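Local coordinates for BH0236 protein (Bacillus halodurans, PDB 5T7A), which is a family 56 carbohydrate-binding module that probably recognises beta-1,3-glucan and aids its hydrolysis, at residues 60-65 / 98-103. Numbering follows the deposited sequence. Where two conformers were deposited one is given.
Sequences VDVHLK and YSFTYE. With EDO (1,2-ethanediol), chain E.
Two antiparallel strands of the all-beta fold of this carbohydrate-binding module pair here, 60-65 and 98-103, with strand 72-79 beyond the first and 108-117 beyond the second. D61 faces T101 and H63 faces S99 as hydrogen-bonded pairs, each joined by two backbone bonds; D61 N to T101 O spans 2.8 Å. V60 with Y102, V62 with F100 and L64 with Y98 are the non-hydrogen-bonded pairs, and their side chains share one buried face: I49 of strand 46-53 covers L64, Y98 and F100, F51 covers V60, F100 and Y102, and M76 touches V62, while the Y102 hydroxyl is bonded to D34. V62 lies alongside F100, pointing the same way: CG2, anti to its own backbone N, brings V62 to 3.9 Å from F100 CE1. V60 CG2 meets Y102 CB at 4.0 Å. D61, H63, S99 and T101 point to the other face, where W113 lies against H63 and S99. There D61 forms a salt bridge with R75. H63 CG lies beside the backbone N (chi1 -46°), turning the imidazole diagonally toward T101. Both ring nitrogens are engaged, ND1 by N73 and NE2 by T101, which fixes the ring's rotation. T101 OG1, bonded also to T110, lies in the imidazole plane, 2.7 Å from H63 NE2.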
loop_
_atom_site.group_PDB
_atom_site.type_symbol
_atom_site.label_atom_id
_atom_site.label_comp_id
_atom_site.label_asym_id
_atom_site.label_seq_id
_atom_site.Cartn_x
_atom_site.Cartn_y
_atom_site.Cartn_z
ATOM N N VAL A 60 6.629 5.169 -6.165
ATOM C CA VAL A 60 5.847 3.914 -5.897
ATOM C C VAL A 60 4.384 4.255 -6.149
ATOM O O VAL A 60 3.894 5.256 -5.663
ATOM C CB VAL A 60 6.004 3.480 -4.427
ATOM C CG1 VAL A 60 5.239 2.225 -4.208
ATOM C CG2 VAL A 60 7.465 3.264 -4.099
ATOM N N ASP A 61 3.723 3.422 -6.959
ATOM C CA ASP A 61 2.275 3.452 -7.164
ATOM C C ASP A 61 1.602 2.337 -6.366
ATOM O O ASP A 61 2.178 1.257 -6.186
ATOM C CB ASP A 61 1.919 3.247 -8.595
ATOM C CG ASP A 61 2.429 4.364 -9.507
ATOM O OD1 ASP A 61 2.637 5.477 -9.033
ATOM O OD2 ASP A 61 2.647 4.089 -10.715
ATOM N N VAL A 62 0.393 2.629 -5.874
ATOM C CA VAL A 62 -0.442 1.626 -5.289
ATOM C C VAL A 62 -1.670 1.391 -6.125
ATOM O O VAL A 62 -2.216 2.347 -6.719
ATOM C CB VAL A 62 -0.800 1.978 -3.821
ATOM C CG1 VAL A 62 -1.616 3.263 -3.700
ATOM C CG2 VAL A 62 -1.489 0.824 -3.142
ATOM N N HIS A 63 -2.066 0.138 -6.214
ATOM C CA HIS A 63 -3.270 -0.343 -6.976
ATOM C C HIS A 63 -4.193 -0.895 -5.906
ATOM O O HIS A 63 -3.742 -1.674 -5.058
ATOM C CB HIS A 63 -2.873 -1.447 -7.937
ATOM C CG HIS A 63 -1.634 -1.137 -8.710
ATOM N ND1 HIS A 63 -1.560 -0.088 -9.621
ATOM C CD2 HIS A 63 -0.393 -1.642 -8.638
ATOM C CE1 HIS A 63 -0.329 0.006 -10.085
ATOM N NE2 HIS A 63 0.400 -0.931 -9.521
ATOM N N LEU A 64 -5.462 -0.426 -5.842
ATOM C CA LEU A 64 -6.336 -0.900 -4.759
ATOM C C LEU A 64 -7.738 -1.142 -5.228
ATOM O O LEU A 64 -8.199 -0.545 -6.214
ATOM C CB LEU A 64 -6.242 -0.002 -3.541
ATOM C CG LEU A 64 -6.682 1.455 -3.675
ATOM C CD1 LEU A 64 -8.185 1.499 -3.483
ATOM C CD2 LEU A 64 -5.940 2.347 -2.660
ATOM N N LYS A 65 -8.396 -2.033 -4.508
ATOM C CA LYS A 65 -9.839 -2.246 -4.690
ATOM C C LYS A 65 -10.451 -2.487 -3.358
ATOM O O LYS A 65 -9.859 -3.112 -2.482
ATOM C CB LYS A 65 -10.063 -3.536 -5.460
ATOM C CG LYS A 65 -9.540 -3.622 -6.844
ATOM C CD LYS A 65 -9.537 -5.102 -7.259
ATOM C CE LYS A 65 -9.072 -5.198 -8.672
ATOM N NZ LYS A 65 -9.485 -6.470 -9.326
ATOM N N TYR A 98 -4.683 -4.675 -2.278
ATOM C CA TYR A 98 -3.728 -3.660 -2.664
ATOM C C TYR A 98 -2.463 -4.316 -3.156
ATOM O O TYR A 98 -2.066 -5.389 -2.708
ATOM C CB TYR A 98 -3.412 -2.702 -1.522
ATOM C CG TYR A 98 -2.865 -3.337 -0.273
ATOM C CD1 TYR A 98 -3.720 -3.942 0.656
ATOM C CD2 TYR A 98 -1.518 -3.292 0.044
ATOM C CE1 TYR A 98 -3.246 -4.522 1.793
ATOM C CE2 TYR A 98 -1.031 -3.857 1.159
ATOM C CZ TYR A 98 -1.851 -4.467 2.052
ATOM O OH TYR A 98 -1.328 -5.036 3.189
ATOM N N SER A 99 -1.889 -3.693 -4.192
ATOM C CA SER A 99 -0.603 -4.141 -4.761
ATOM C C SER A 99 0.199 -2.920 -5.094
ATOM O O SER A 99 -0.341 -1.797 -5.043
ATOM C CB SER A 99 -0.814 -4.963 -5.986
ATOM O OG SER A 99 -1.584 -4.242 -6.947
ATOM N N PHE A 100 1.486 -3.110 -5.372
ATOM C CA PHE A 100 2.365 -1.998 -5.640
ATOM C C PHE A 100 3.127 -2.143 -6.925
ATOM O O PHE A 100 3.504 -3.261 -7.305
ATOM C CB PHE A 100 3.392 -1.829 -4.499
ATOM C CG PHE A 100 2.745 -1.723 -3.131
ATOM C CD1 PHE A 100 2.345 -0.515 -2.627
ATOM C CD2 PHE A 100 2.542 -2.881 -2.367
ATOM C CE1 PHE A 100 1.757 -0.434 -1.347
ATOM C CE2 PHE A 100 1.966 -2.795 -1.154
ATOM C CZ PHE A 100 1.551 -1.590 -0.619
ATOM N N THR A 101 3.469 -0.991 -7.499
ATOM C CA THR A 101 4.474 -0.956 -8.551
ATOM C C THR A 101 5.535 0.010 -8.016
ATOM O O THR A 101 5.221 1.177 -7.785
ATOM C CB THR A 101 3.874 -0.517 -9.907
ATOM O OG1 THR A 101 2.922 -1.486 -10.363
ATOM C CG2 THR A 101 4.978 -0.365 -10.944
ATOM N N TYR A 102 6.764 -0.486 -7.868
ATOM C CA TYR A 102 7.833 0.286 -7.291
ATOM C C TYR A 102 9.048 0.314 -8.166
ATOM O O TYR A 102 9.401 -0.638 -8.810
ATOM C CB TYR A 102 8.242 -0.259 -5.923
ATOM C CG TYR A 102 8.714 -1.645 -5.875
ATOM C CD1 TYR A 102 7.846 -2.720 -5.814
ATOM C CD2 TYR A 102 10.108 -1.913 -5.795
ATOM C CE1 TYR A 102 8.350 -4.022 -5.739
ATOM C CE2 TYR A 102 10.593 -3.188 -5.713
ATOM C CZ TYR A 102 9.726 -4.262 -5.658
ATOM O OH TYR A 102 10.189 -5.542 -5.584
ATOM N N GLU A 103 9.689 1.462 -8.177
ATOM C CA GLU A 103 10.924 1.612 -8.946
ATOM C C GLU A 103 12.096 1.141 -8.037
ATOM O O GLU A 103 12.097 1.334 -6.794
ATOM C CB GLU A 103 11.077 3.055 -9.296
ATOM C CG GLU A 103 12.224 3.368 -10.248
ATOM C CD GLU A 103 13.522 3.676 -9.557
ATOM O OE1 GLU A 103 13.593 3.872 -8.320
ATOM O OE2 GLU A 103 14.544 3.723 -10.308
HETATM C C1 EDO E . -7.755 -8.150 -6.744
HETATM O O1 EDO E . -8.785 -8.120 -7.716
HETATM C C2 EDO E . -7.042 -9.449 -6.941
HETATM O O2 EDO E . -7.337 -10.356 -5.884
#